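Local coordinates for protein glycerol-3-phosphate dehydrogenase [NAD(+)] (Dunaliella salina, PDB 6IUY) that probably interconverts sn-glycerol 3-phosphate and dihydroxyacetone phosphate with NAD(+), and carries a haloacid dehalogenase-like phosphatase domain that binds magnesium, at residues A[469-475]-A[529-534]. Sequence-based numbering, arbitrary orientation.
Sequences VGAGIGD and NRRVAE. With 13P (1,3-dihydroxyacetonephosphate), chain D.
R530 reaches D475 through a bent chain: CG starts out anti to the backbone N (chi1 180°), and bends at chi2 and chi3 bring the guanidinium between D475 and E534. The result illustrates how one arginine can bridge acids on two helices where a glycine lets the backbones meet. R530 NH1 makes a short, bent salt-bridge hydrogen bond to D475 OD2 (2.5 Å), tilted out of both planes, which stand 48° apart. R530 NH2 donates a straighter one to E534 OE1 (3.0 Å), one turn along its own helix, in the guanidinium plane but from above the carboxylate. D475 OD2 and E534 OE2, two like charges, stand 4.5 Å apart, and K484 adds a second positive partner for D475. A leucine in place of R530 would probably leave D475 and E534 facing each other without the charge between them. Beneath this network G472 CA sits 3.6 Å from R530 O; a side chain there would run into that carbonyl. A533 CB packs over V469 O and against V469 CG1. N529 donates its backbone N-H to O3P of dihydroxyacetone phosphate, also hydrogen-bonded by R528 N, K464 and K380, while its OD1 accepts a hydrogen bond from G564 N. The axes of segments 469-475 and 529-534, on helices 454-477 and 528-541, approach to 7.0 Å and cross at -42°, flanked by helix 481-502 at A471 and helix 549-556 at V532 and A533.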
loop_
_atom_site.group_PDB
_atom_site.type_symbol
_atom_site.label_atom_id
_atom_site.label_comp_id
_atom_site.label_asym_id
_atom_site.label_seq_id
_atom_site.Cartn_x
_atom_site.Cartn_y
_atom_site.Cartn_z
ATOM N N VAL A 469 15.088 -8.126 -9.523
ATOM C CA VAL A 469 15.755 -9.114 -10.381
ATOM C C VAL A 469 14.721 -9.742 -11.310
ATOM O O VAL A 469 14.920 -9.808 -12.525
ATOM C CB VAL A 469 16.484 -10.211 -9.558
ATOM C CG1 VAL A 469 16.957 -11.374 -10.462
ATOM C CG2 VAL A 469 17.700 -9.600 -8.855
ATOM N N GLY A 470 13.600 -10.173 -10.740
ATOM C CA GLY A 470 12.537 -10.742 -11.546
ATOM C C GLY A 470 12.062 -9.764 -12.599
ATOM O O GLY A 470 11.869 -10.137 -13.741
ATOM N N ALA A 471 11.875 -8.507 -12.214
ATOM C CA ALA A 471 11.438 -7.474 -13.144
ATOM C C ALA A 471 12.394 -7.325 -14.309
ATOM O O ALA A 471 11.963 -7.125 -15.442
ATOM C CB ALA A 471 11.290 -6.129 -12.424
ATOM N N GLY A 472 13.698 -7.383 -14.028
ATOM C CA GLY A 472 14.708 -7.270 -15.069
ATOM C C GLY A 472 14.843 -8.518 -15.931
ATOM O O GLY A 472 15.238 -8.432 -17.081
ATOM N N ILE A 473 14.551 -9.689 -15.381
ATOM C CA ILE A 473 14.499 -10.891 -16.210
ATOM C C ILE A 473 13.350 -10.722 -17.209
ATOM O O ILE A 473 13.507 -11.001 -18.391
ATOM C CB ILE A 473 14.300 -12.164 -15.385
ATOM C CG1 ILE A 473 15.534 -12.446 -14.524
ATOM C CG2 ILE A 473 14.052 -13.348 -16.298
ATOM C CD1 ILE A 473 15.298 -13.537 -13.495
ATOM N N GLY A 474 12.220 -10.198 -16.731
ATOM C CA GLY A 474 11.124 -9.814 -17.603
ATOM C C GLY A 474 11.556 -8.908 -18.734
ATOM O O GLY A 474 11.284 -9.194 -19.904
ATOM N N ASP A 475 12.246 -7.822 -18.390
ATOM C CA ASP A 475 12.727 -6.864 -19.372
ATOM C C ASP A 475 13.632 -7.527 -20.401
ATOM O O ASP A 475 13.590 -7.196 -21.588
ATOM C CB ASP A 475 13.499 -5.730 -18.697
ATOM C CG ASP A 475 12.596 -4.714 -17.999
ATOM O OD1 ASP A 475 11.381 -4.705 -18.251
ATOM O OD2 ASP A 475 13.118 -3.895 -17.198
ATOM N N ASN A 529 19.839 -3.781 -9.990
ATOM C CA ASN A 529 19.413 -5.176 -10.036
ATOM C C ASN A 529 18.631 -5.494 -11.297
ATOM O O ASN A 529 18.837 -6.544 -11.922
ATOM C CB ASN A 529 18.565 -5.529 -8.816
ATOM C CG ASN A 529 19.390 -5.666 -7.551
ATOM O OD1 ASN A 529 20.237 -6.573 -7.433
ATOM N ND2 ASN A 529 19.135 -4.784 -6.581
ATOM N N ARG A 530 17.717 -4.592 -11.646
ATOM C CA ARG A 530 16.944 -4.681 -12.897
ATOM C C ARG A 530 17.882 -4.624 -14.074
ATOM O O ARG A 530 17.716 -5.354 -15.050
ATOM C CB ARG A 530 15.928 -3.532 -13.012
ATOM C CG ARG A 530 15.082 -3.539 -14.285
ATOM C CD ARG A 530 14.834 -2.150 -14.823
ATOM N NE ARG A 530 15.963 -1.694 -15.638
ATOM C CZ ARG A 530 16.282 -2.225 -16.815
ATOM N NH1 ARG A 530 15.566 -3.239 -17.306
ATOM N NH2 ARG A 530 17.320 -1.759 -17.489
ATOM N N ARG A 531 18.868 -3.735 -13.988
ATOM C CA ARG A 531 19.727 -3.462 -15.137
ATOM C C ARG A 531 20.599 -4.658 -15.470
ATOM O O ARG A 531 20.731 -5.044 -16.644
ATOM C CB ARG A 531 20.595 -2.245 -14.879
ATOM C CG ARG A 531 21.450 -1.862 -16.081
ATOM C CD ARG A 531 22.433 -0.750 -15.735
ATOM N NE ARG A 531 23.625 -0.873 -16.563
ATOM C CZ ARG A 531 24.866 -0.714 -16.115
ATOM N NH1 ARG A 531 25.079 -0.417 -14.841
ATOM N NH2 ARG A 531 25.889 -0.856 -16.945
ATOM N N VAL A 532 21.181 -5.259 -14.433
ATOM C CA VAL A 532 22.022 -6.423 -14.618
ATOM C C VAL A 532 21.247 -7.679 -14.977
ATOM O O VAL A 532 21.743 -8.532 -15.720
ATOM C CB VAL A 532 22.840 -6.734 -13.348
ATOM C CG1 VAL A 532 23.642 -8.016 -13.555
ATOM C CG2 VAL A 532 23.746 -5.561 -13.017
ATOM N N ALA A 533 20.062 -7.821 -14.396
ATOM C CA ALA A 533 19.254 -8.994 -14.620
ATOM C C ALA A 533 18.723 -8.975 -16.053
ATOM O O ALA A 533 18.643 -10.011 -16.688
ATOM C CB ALA A 533 18.119 -9.073 -13.606
ATOM N N GLU A 534 18.405 -7.791 -16.567
ATOM C CA GLU A 534 18.037 -7.644 -17.970
ATOM C C GLU A 534 19.146 -8.194 -18.869
ATOM O O GLU A 534 18.888 -9.039 -19.735
ATOM C CB GLU A 534 17.762 -6.180 -18.310
ATOM C CG GLU A 534 17.601 -5.892 -19.829
ATOM C CD GLU A 534 17.158 -4.454 -20.102
ATOM O OE1 GLU A 534 17.926 -3.509 -19.825
ATOM O OE2 GLU A 534 16.026 -4.252 -20.572
HETATM P P 13P D . 19.510 -1.360 -6.902
HETATM O O1P 13P D . 18.215 -0.973 -6.229
HETATM O O2P 13P D . 20.005 -0.130 -7.606
HETATM O O3P 13P D . 19.207 -2.471 -7.872
HETATM O O1 13P D . 20.675 -1.877 -5.938
HETATM C C1 13P D . 20.467 -2.169 -4.575
HETATM C C2 13P D . 19.754 -0.985 -4.011
HETATM O O2 13P D . 19.967 0.117 -4.470
HETATM C C3 13P D . 18.768 -1.144 -2.889
HETATM O O3 13P D . 17.678 -0.267 -3.126
#